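Local coordinates for protein OBody AM3L15 (Pyrobaculum aerophilum, PDB 4GN5) that probably serves as an engineered binding protein built on an OB-fold nucleic-acid-binding scaffold, holding another protein against its beta-barrel surface, at residues Ile12-His17 with Val82-Trp86; Val50-Glu55 with Thr92-Pro98; Gly18-Ala24 with Val76-Val82. One frame throughout, in Å; residues are numbered along the deposited sequence. Where two conformers were deposited one is given.

Contact 1 (Ile12-His17 with Val82-Trp86); sequences ITPNLH and VEAGW
His-17 reaches along the end of the strand that carries Val-82 and Glu-83, and its side chain can be followed atom by atom. His-17 CB sits 4.1 Å from Ala-84 CB. With CG anti to the backbone N (chi1 168°), the imidazole is carried past the backbone of Ala-84, and His-17 ND1 accepts a hydrogen bond from Ala-84 N at 2.9 Å. The donor lies 9° out of the ring plane and the N-H points at ND1 with an angle of 161°, a geometry that probably holds the ring's rotation. Farther out, His-17 CE1 lies 3.4 Å from both Glu-83 OE1 and Glu-83 OE2, with the carboxylate turned almost perpendicular to the ring. Glu-83 bends at chi2 to get there, and its OE2 also accepts Gly-85 N from above the carboxylate plane. A lysine in place of Glu-83 would probably leave Gly-85 N without this acceptor and put a positive charge beside the imidazole.

In the OB-fold, this is where the loop leading into strand 20-24, with a short 3-10 turn at 14-16, lies against the end of strand 75-83. Pro-14 CA rests on Ala-84 CB at 3.6 Å. Val-82 turns inward: its CG2 lies 3.9 Å from Ile-12 CG2 and equally near Leu-16 CB, while Val-82 CB packs on the Leu-16 carbonyl oxygen. Beyond the pair, Ile-12 continues inward to Val-21, Val-23 and Ile-96.

Contact 2 (Val50-Glu55 with Thr92-Pro98); sequences VPVYLE and TGVEIFP
Two aromatic rings, Tyr-53 and Phe-97, give this contact its shape. Tyr-53 CG, anti to the carbonyl carbon (chi1 -78°), sets the ring beside Glu-95, whose carboxylate lies over one face, its plane 28° from the ring's and OE1 displaced toward the rim; Glu-95 CG is 3.9 Å from Tyr-53 CE1. One face of the Phe-97 ring receives Tyr-53 CB in a CH-pi contact, 4.1 Å from the centroid; in one of two conformers, Glu-55 OE1 lies near the ring edge, by CE1 and CZ. A water joins Tyr-53 OH, Thr-92 OG1 and Glu-95 OE1, donating to the latter two.

Beneath the rings, strands 50-55 and 95-98 run in the same general direction, crossing at 46°, and meet in a single bridge between Val-52 and Ile-96. Ile-96 N donates to Pro-51 O at 3.0 Å, and Tyr-53 N to Ile-96 O at 2.8 Å. This bridge joins the two sheets and helps close the OB-fold barrel. On its inner side Val-50 CG2 meets Ile-96 CD1 at 3.7 Å, and Val-52 CG1 meets Pro-98 CG.

Tyr-53 O is buried without a polar partner, Pro-98 CD lying 3.1 Å from it. The two carboxylates probably lend this patch negative charge, offset by Lys-58, salt-bridged to Glu-55, and by basic side chains of the other protein chain bridged to both acids, consistent with a surface that meets that chain.

Contact 3 (Gly18-Ala24 with Val76-Val82); sequences GSEVVVA and VVIKGIV
Val-21 and Gly-80 form one hydrogen-bonded pair of this antiparallel pairing between 18-24 and 76-82, and Val-23 and Ile-78 the next, each with two backbone bonds; Ile-78 N reaches Val-23 O at 2.8 Å. At the far end Val-82 N donates to Ser-19 O, and Gly-18 N to Val-82 O at 2.8 Å and a nearly straight 172°. Gly-18 turns the chain there with backbone angles that call for glycine. Between these pairs the CA-H groups take up the same carbonyls, as in Val-77 CA to Val-23 O at 3.2 Å.

Apolar contacts fall on both faces. On the face of Val-22, Ala-24 and Val-77, Val-22 CG1 presses on Val-77 CG1 at 3.5 Å, tighter than usual; each of these branches is anti to its own backbone N (175° and 171°), which points them at one another. On the opposite face Val-21 CG1 meets Val-82 CG2 at 3.8 Å, and Val-23 CG2 approaches Ile-78 CB. Val-21 goes on to Ile-96 of strand 95-98.

The Glu-20 carboxylate lies against the aliphatic part of Lys-79, Glu-20 OE2 3.4 Å from Lys-79 CD, and not against its NZ. Lys-79 CG packs on Val-22 CG2 at 3.7 Å; bent at chi3, the lysine sends NZ to a salt bridge with Glu-100.

In this antiparallel pairing of the first strand of the barrel with strand 75-83, the main-chain ladder sets the register, and the opposite charges of Glu-20 and Lys-79, near but not paired, probably add only a mild attraction.

Strand 75-83 lies in contacts 1 and 3 and borders contact 2. Contact 3 pairs it with strand 20-24, contact 1 takes over at Val-82, which both share, and strand 95-98 of contact 2 runs beside it through probable hydrogen bonds from Glu-83 N to Glu-95 O and Ile-81 N to Phe-97 O. The centres of contacts 1 and 2, and of 2 and 3, lie about 10 Å apart; those of 1 and 3, about 12 Å. Along the chain, contact 3 nests inside the loop closed by contact 1, whereas contact 2 crosses both. Contact 2 thus links the sheet of strands 26-32, 36-42 and 50-55 to the other sheet, while contacts 1 and 3 follow one another along a single strand of the latter.

Contact 1 (Ile12-His17 with Val82-Trp86)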
loop_
_atom_site.group_PDB
_atom_site.type_symbol
_atom_site.label_atom_id
_atom_site.label_comp_id
_atom_site.label_asym_id
_atom_site.label_seq_id
_atom_site.Cartn_x
_atom_site.Cartn_y
_atom_site.Cartn_z
ATOM N N ILE A 12 -4.964 -3.215 20.444
ATOM C CA ILE A 12 -5.277 -2.147 19.519
ATOM C C ILE A 12 -6.631 -2.455 18.863
ATOM O O ILE A 12 -6.707 -3.256 17.951
ATOM C CB ILE A 12 -4.152 -1.883 18.490
ATOM C CG1 ILE A 12 -2.798 -1.663 19.205
ATOM C CG2 ILE A 12 -4.512 -0.595 17.623
ATOM C CD1 ILE A 12 -2.819 -0.477 20.273
ATOM N N THR A 13 -7.683 -1.816 19.379
ATOM C CA THR A 13 -9.076 -2.041 18.956
ATOM C C THR A 13 -9.759 -0.711 18.515
ATOM O O THR A 13 -9.227 0.387 18.765
ATOM C CB THR A 13 -9.893 -2.632 20.135
ATOM O OG1 THR A 13 -9.791 -1.733 21.241
ATOM C CG2 THR A 13 -9.327 -3.916 20.623
ATOM N N PRO A 14 -10.908 -0.802 17.817
ATOM C CA PRO A 14 -11.531 0.440 17.348
ATOM C C PRO A 14 -11.858 1.452 18.490
ATOM O O PRO A 14 -11.768 2.679 18.251
ATOM C CB PRO A 14 -12.804 -0.056 16.628
ATOM C CG PRO A 14 -12.311 -1.357 15.997
ATOM C CD PRO A 14 -11.437 -1.984 17.102
ATOM N N ASN A 15 -12.108 0.952 19.695
ATOM C CA ASN A 15 -12.336 1.780 20.874
ATOM C C ASN A 15 -11.253 2.785 21.152
ATOM O O ASN A 15 -11.485 3.814 21.775
ATOM C CB ASN A 15 -12.535 0.898 22.088
ATOM C CG ASN A 15 -13.078 1.647 23.269
ATOM O OD1 ASN A 15 -14.098 2.324 23.177
ATOM N ND2 ASN A 15 -12.416 1.524 24.401
ATOM N N LEU A 16 -10.070 2.515 20.638
ATOM C CA LEU A 16 -8.926 3.375 20.894
ATOM C C LEU A 16 -8.820 4.497 19.890
ATOM O O LEU A 16 -7.841 5.277 19.886
ATOM C CB LEU A 16 -7.628 2.551 20.956
ATOM C CG LEU A 16 -7.536 1.497 22.072
ATOM C CD1 LEU A 16 -6.179 0.844 22.209
ATOM C CD2 LEU A 16 -7.995 2.114 23.441
ATOM N N HIS A 17 -9.829 4.593 19.027
ATOM C CA HIS A 17 -9.792 5.569 17.937
ATOM C C HIS A 17 -9.524 6.975 18.466
ATOM O O HIS A 17 -10.182 7.421 19.390
ATOM C CB HIS A 17 -11.085 5.553 17.121
ATOM C CG HIS A 17 -11.214 6.719 16.189
ATOM N ND1 HIS A 17 -10.749 6.688 14.899
ATOM C CD2 HIS A 17 -11.741 7.958 16.364
ATOM C CE1 HIS A 17 -10.999 7.844 14.304
ATOM N NE2 HIS A 17 -11.591 8.639 15.176
ATOM N N VAL A 82 -4.398 5.903 16.899
ATOM C CA VAL A 82 -5.267 4.875 16.319
ATOM C C VAL A 82 -6.330 5.510 15.421
ATOM O O VAL A 82 -6.981 6.474 15.804
ATOM C CB VAL A 82 -5.939 3.991 17.433
ATOM C CG1 VAL A 82 -6.918 2.991 16.862
ATOM C CG2 VAL A 82 -4.839 3.243 18.286
ATOM N N GLU A 83 -6.523 4.945 14.242
ATOM C CA GLU A 83 -7.611 5.400 13.371
ATOM C C GLU A 83 -8.547 4.213 13.117
ATOM O O GLU A 83 -8.115 3.150 12.746
ATOM C CB GLU A 83 -7.052 5.999 12.087
ATOM C CG GLU A 83 -8.113 6.180 10.956
ATOM C CD GLU A 83 -9.104 7.276 11.324
ATOM O OE1 GLU A 83 -8.638 8.313 11.896
ATOM O OE2 GLU A 83 -10.323 7.087 11.097
ATOM N N ALA A 84 -9.833 4.379 13.352
ATOM C CA ALA A 84 -10.715 3.246 13.119
ATOM C C ALA A 84 -12.025 3.712 12.470
ATOM O O ALA A 84 -13.008 2.996 12.431
ATOM C CB ALA A 84 -10.952 2.484 14.455
ATOM N N GLY A 85 -12.005 4.923 11.914
ATOM C CA GLY A 85 -13.161 5.419 11.176
ATOM C C GLY A 85 -13.456 4.586 9.926
ATOM O O GLY A 85 -12.556 4.246 9.133
ATOM N N TRP A 86 -14.724 4.286 9.733
ATOM C CA TRP A 86 -15.178 3.619 8.538
ATOM C C TRP A 86 -14.619 4.394 7.314
ATOM O O TRP A 86 -14.774 5.616 7.256
ATOM C CB TRP A 86 -16.708 3.558 8.596
ATOM C CG TRP A 86 -17.144 2.466 7.818
ATOM C CD1 TRP A 86 -17.202 1.091 8.198
ATOM C CD2 TRP A 86 -17.397 2.514 6.452
ATOM N NE1 TRP A 86 -17.552 0.337 7.097
ATOM C CE2 TRP A 86 -17.696 1.193 6.025
ATOM C CE3 TRP A 86 -17.472 3.559 5.530
ATOM C CZ2 TRP A 86 -18.050 0.924 4.739
ATOM C CZ3 TRP A 86 -17.843 3.293 4.333
ATOM C CH2 TRP A 86 -18.143 1.997 3.911
#

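Contact 2 (Val50-Glu55 with Thr92-Pro98)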
loop_
_atom_site.group_PDB
_atom_site.type_symbol
_atom_site.label_atom_id
_atom_site.label_comp_id
_atom_site.label_asym_id
_atom_site.label_seq_id
_atom_site.Cartn_x
_atom_site.Cartn_y
_atom_site.Cartn_z
ATOM N N VAL A 50 -0.478 -5.690 13.852
ATOM C CA VAL A 50 -1.234 -4.437 13.737
ATOM C C VAL A 50 -0.570 -3.541 12.687
ATOM O O VAL A 50 0.660 -3.348 12.709
ATOM C CB VAL A 50 -1.352 -3.763 15.091
ATOM C CG1 VAL A 50 0.013 -3.337 15.618
ATOM C CG2 VAL A 50 -2.298 -2.592 15.008
ATOM N N PRO A 51 -1.367 -2.968 11.769
ATOM C CA PRO A 51 -0.696 -2.265 10.676
ATOM C C PRO A 51 -0.466 -0.798 10.970
ATOM O O PRO A 51 -1.385 -0.089 11.425
ATOM C CB PRO A 51 -1.651 -2.447 9.510
ATOM C CG PRO A 51 -3.099 -2.452 10.197
ATOM C CD PRO A 51 -2.793 -3.254 11.490
ATOM N N VAL A 52 0.753 -0.352 10.720
ATOM C CA VAL A 52 1.164 1.011 11.000
ATOM C C VAL A 52 1.294 1.612 9.600
ATOM O O VAL A 52 2.178 1.192 8.829
ATOM C CB VAL A 52 2.539 1.010 11.693
ATOM C CG1 VAL A 52 3.164 2.421 11.820
ATOM C CG2 VAL A 52 2.498 0.316 13.059
ATOM N N TYR A 53 0.410 2.555 9.265
ATOM C CA TYR A 53 0.410 3.199 7.942
ATOM C C TYR A 53 1.226 4.487 7.873
ATOM O O TYR A 53 0.977 5.399 8.632
ATOM C CB TYR A 53 -1.026 3.556 7.510
ATOM C CG TYR A 53 -1.837 2.371 6.978
ATOM C CD1 TYR A 53 -2.303 1.360 7.836
ATOM C CD2 TYR A 53 -2.202 2.316 5.608
ATOM C CE1 TYR A 53 -3.088 0.267 7.311
ATOM C CE2 TYR A 53 -2.995 1.239 5.106
ATOM C CZ TYR A 53 -3.425 0.250 5.974
ATOM O OH TYR A 53 -4.168 -0.784 5.452
ATOM N N LEU A 54 2.170 4.555 6.962
ATOM C CA LEU A 54 2.838 5.801 6.600
ATOM C C LEU A 54 2.270 6.250 5.228
ATOM O O LEU A 54 2.474 5.549 4.253
ATOM C CB LEU A 54 4.345 5.520 6.467
ATOM C CG LEU A 54 4.999 5.216 7.804
ATOM C CD1 LEU A 54 4.827 3.772 8.328
ATOM C CD2 LEU A 54 6.412 5.591 7.697
ATOM N N GLU A 55 1.691 7.429 5.155
ATOM C CA GLU A 55 1.034 7.856 3.921
ATOM C C GLU A 55 1.527 9.220 3.590
ATOM O O GLU A 55 1.441 10.123 4.431
ATOM C CB GLU A 55 -0.478 7.922 4.129
ATOM C CG GLU A 55 -1.095 6.597 4.119
ATOM C CD GLU A 55 -2.589 6.689 3.992
ATOM O OE1 GLU A 55 -3.278 6.681 4.997
ATOM O OE2 GLU A 55 -3.099 6.775 2.876
ATOM N N THR A 92 -8.927 -3.964 7.907
ATOM C CA THR A 92 -8.005 -4.120 9.016
ATOM C C THR A 92 -8.621 -3.879 10.429
ATOM O O THR A 92 -8.055 -4.346 11.460
ATOM C CB THR A 92 -6.743 -3.302 8.851
ATOM O OG1 THR A 92 -7.066 -1.911 8.895
ATOM C CG2 THR A 92 -5.935 -3.693 7.510
ATOM N N GLY A 93 -9.733 -3.134 10.497
ATOM C CA GLY A 93 -10.368 -2.815 11.803
ATOM C C GLY A 93 -9.704 -1.614 12.520
ATOM O O GLY A 93 -10.382 -0.703 13.071
ATOM N N VAL A 94 -8.382 -1.589 12.480
ATOM C CA VAL A 94 -7.604 -0.510 13.009
ATOM C C VAL A 94 -6.465 -0.169 12.042
ATOM O O VAL A 94 -6.028 -1.041 11.214
ATOM C CB VAL A 94 -7.050 -0.840 14.456
ATOM C CG1 VAL A 94 -8.196 -0.907 15.539
ATOM C CG2 VAL A 94 -6.218 -2.183 14.487
ATOM N N GLU A 95 -5.934 1.039 12.204
ATOM C CA GLU A 95 -4.708 1.503 11.545
ATOM C C GLU A 95 -4.016 2.355 12.603
ATOM O O GLU A 95 -4.688 2.971 13.437
ATOM C CB GLU A 95 -5.049 2.437 10.340
ATOM C CG GLU A 95 -6.026 1.760 9.327
ATOM C CD GLU A 95 -6.345 2.628 8.099
ATOM O OE1 GLU A 95 -6.761 2.078 7.076
ATOM O OE2 GLU A 95 -6.236 3.857 8.181
ATOM N N ILE A 96 -2.684 2.391 12.579
ATOM C CA ILE A 96 -1.908 3.265 13.459
ATOM C C ILE A 96 -1.153 4.211 12.531
ATOM O O ILE A 96 -0.429 3.757 11.623
ATOM C CB ILE A 96 -0.924 2.491 14.416
ATOM C CG1 ILE A 96 -1.709 1.693 15.483
ATOM C CG2 ILE A 96 0.042 3.499 15.067
ATOM C CD1 ILE A 96 -0.929 0.642 16.286
ATOM N N PHE A 97 -1.367 5.508 12.738
ATOM C CA PHE A 97 -0.558 6.530 12.103
ATOM C C PHE A 97 0.566 7.014 13.027
ATOM O O PHE A 97 0.311 7.680 14.049
ATOM C CB PHE A 97 -1.457 7.678 11.522
ATOM C CG PHE A 97 -2.241 7.255 10.323
ATOM C CD1 PHE A 97 -1.711 7.404 9.029
ATOM C CD2 PHE A 97 -3.477 6.639 10.452
ATOM C CE1 PHE A 97 -2.383 7.000 7.935
ATOM C CE2 PHE A 97 -4.185 6.222 9.333
ATOM C CZ PHE A 97 -3.655 6.404 8.058
ATOM N N PRO A 98 1.832 6.659 12.684
ATOM C CA PRO A 98 2.929 6.881 13.593
ATOM C C PRO A 98 3.407 8.335 13.665
ATOM O O PRO A 98 3.387 9.072 12.668
ATOM C CB PRO A 98 4.045 6.011 13.011
ATOM C CG PRO A 98 3.816 6.074 11.538
ATOM C CD PRO A 98 2.289 6.084 11.401
HETATM O O HOH W 1 -6.631 -0.615 6.508
#

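Contact 3 (Gly18-Ala24 with Val76-Val82)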
loop_
_atom_site.group_PDB
_atom_site.type_symbol
_atom_site.label_atom_id
_atom_site.label_comp_id
_atom_site.label_asym_id
_atom_site.label_seq_id
_atom_site.Cartn_x
_atom_site.Cartn_y
_atom_site.Cartn_z
ATOM N N GLY A 18 -8.519 7.637 17.897
ATOM C CA GLY A 18 -8.222 9.024 18.222
ATOM C C GLY A 18 -7.228 9.172 19.377
ATOM O O GLY A 18 -6.817 10.286 19.719
ATOM N N SER A 19 -6.840 8.065 19.995
ATOM C CA SER A 19 -5.855 8.142 21.086
ATOM C C SER A 19 -4.482 7.668 20.640
ATOM O O SER A 19 -4.324 6.936 19.630
ATOM C CB SER A 19 -6.326 7.364 22.293
ATOM O OG SER A 19 -6.288 5.999 21.995
ATOM N N GLU A 20 -3.492 8.105 21.399
ATOM C CA GLU A 20 -2.106 7.773 21.199
ATOM C C GLU A 20 -1.780 6.470 21.944
ATOM O O GLU A 20 -2.213 6.249 23.063
ATOM C CB GLU A 20 -1.213 8.917 21.666
ATOM C CG GLU A 20 0.140 8.938 21.038
ATOM C CD GLU A 20 1.080 9.930 21.624
ATOM O OE1 GLU A 20 1.261 9.933 22.844
ATOM O OE2 GLU A 20 1.674 10.694 20.869
ATOM N N VAL A 21 -1.071 5.584 21.265
ATOM C CA VAL A 21 -0.596 4.323 21.835
ATOM C C VAL A 21 0.876 4.180 21.546
ATOM O O VAL A 21 1.401 4.812 20.624
ATOM C CB VAL A 21 -1.274 3.122 21.157
ATOM C CG1 VAL A 21 -2.760 3.105 21.495
ATOM C CG2 VAL A 21 -1.029 3.146 19.575
ATOM N N VAL A 22 1.557 3.334 22.321
ATOM C CA VAL A 22 2.902 2.957 21.963
ATOM C C VAL A 22 2.905 1.439 21.877
ATOM O O VAL A 22 2.530 0.775 22.840
ATOM C CB VAL A 22 3.986 3.484 22.969
ATOM C CG1 VAL A 22 5.381 2.953 22.595
ATOM C CG2 VAL A 22 3.985 5.036 23.078
ATOM N N VAL A 23 3.295 0.905 20.714
ATOM C CA VAL A 23 3.437 -0.533 20.570
ATOM C C VAL A 23 4.915 -0.887 20.453
ATOM O O VAL A 23 5.733 -0.062 20.039
ATOM C CB VAL A 23 2.600 -1.134 19.386
ATOM C CG1 VAL A 23 1.123 -0.931 19.637
ATOM C CG2 VAL A 23 3.007 -0.502 18.033
ATOM N N ALA A 24 5.232 -2.113 20.852
ATOM C CA ALA A 24 6.603 -2.641 20.898
ATOM C C ALA A 24 6.554 -4.137 20.531
ATOM O O ALA A 24 5.793 -4.893 21.113
ATOM C CB ALA A 24 7.198 -2.438 22.290
ATOM N N VAL A 76 11.110 -3.169 17.357
ATOM C CA VAL A 76 10.735 -1.769 17.242
ATOM C C VAL A 76 9.819 -1.309 18.371
ATOM O O VAL A 76 9.204 -2.129 19.057
ATOM C CB VAL A 76 10.041 -1.438 15.890
ATOM C CG1 VAL A 76 10.929 -1.822 14.749
ATOM C CG2 VAL A 76 8.619 -2.146 15.775
ATOM N N VAL A 77 9.772 0.023 18.567
ATOM C CA VAL A 77 8.824 0.698 19.438
ATOM C C VAL A 77 8.273 1.806 18.553
ATOM O O VAL A 77 9.048 2.584 17.938
ATOM C CB VAL A 77 9.510 1.263 20.672
ATOM C CG1 VAL A 77 8.568 2.165 21.464
ATOM C CG2 VAL A 77 10.003 0.118 21.574
ATOM N N ILE A 78 6.946 1.859 18.457
ATOM C CA ILE A 78 6.281 2.812 17.530
ATOM C C ILE A 78 5.191 3.515 18.271
ATOM O O ILE A 78 4.308 2.886 18.879
ATOM C CB ILE A 78 5.663 2.143 16.298
ATOM C CG1 ILE A 78 6.784 1.556 15.414
ATOM C CG2 ILE A 78 4.808 3.199 15.474
ATOM C CD1 ILE A 78 6.262 0.885 14.071
ATOM N N LYS A 79 5.268 4.830 18.248
ATOM C CA LYS A 79 4.247 5.661 18.869
ATOM C C LYS A 79 3.347 6.219 17.784
ATOM O O LYS A 79 3.837 6.686 16.787
ATOM C CB LYS A 79 4.881 6.805 19.678
ATOM C CG LYS A 79 3.899 7.620 20.462
ATOM C CD LYS A 79 4.529 8.885 20.943
ATOM C CE LYS A 79 5.393 8.691 22.143
ATOM N NZ LYS A 79 6.066 9.940 22.579
ATOM N N GLY A 80 2.047 6.165 18.009
ATOM C CA GLY A 80 1.140 6.582 16.933
ATOM C C GLY A 80 -0.279 6.787 17.395
ATOM O O GLY A 80 -0.587 6.525 18.557
ATOM N N ILE A 81 -1.126 7.293 16.506
ATOM C CA ILE A 81 -2.545 7.499 16.791
ATOM C C ILE A 81 -3.437 6.440 16.155
ATOM O O ILE A 81 -3.286 6.142 15.013
ATOM C CB ILE A 81 -3.044 8.875 16.265
ATOM C CG1 ILE A 81 -2.253 10.059 16.833
ATOM C CG2 ILE A 81 -4.501 8.992 16.475
ATOM C CD1 ILE A 81 -2.277 10.161 18.235
ATOM N N VAL A 82 -4.398 5.903 16.899
ATOM C CA VAL A 82 -5.267 4.875 16.319
ATOM C C VAL A 82 -6.330 5.510 15.421
ATOM O O VAL A 82 -6.981 6.474 15.804
ATOM C CB VAL A 82 -5.939 3.991 17.433
ATOM C CG1 VAL A 82 -6.918 2.991 16.862
ATOM C CG2 VAL A 82 -4.839 3.243 18.286
#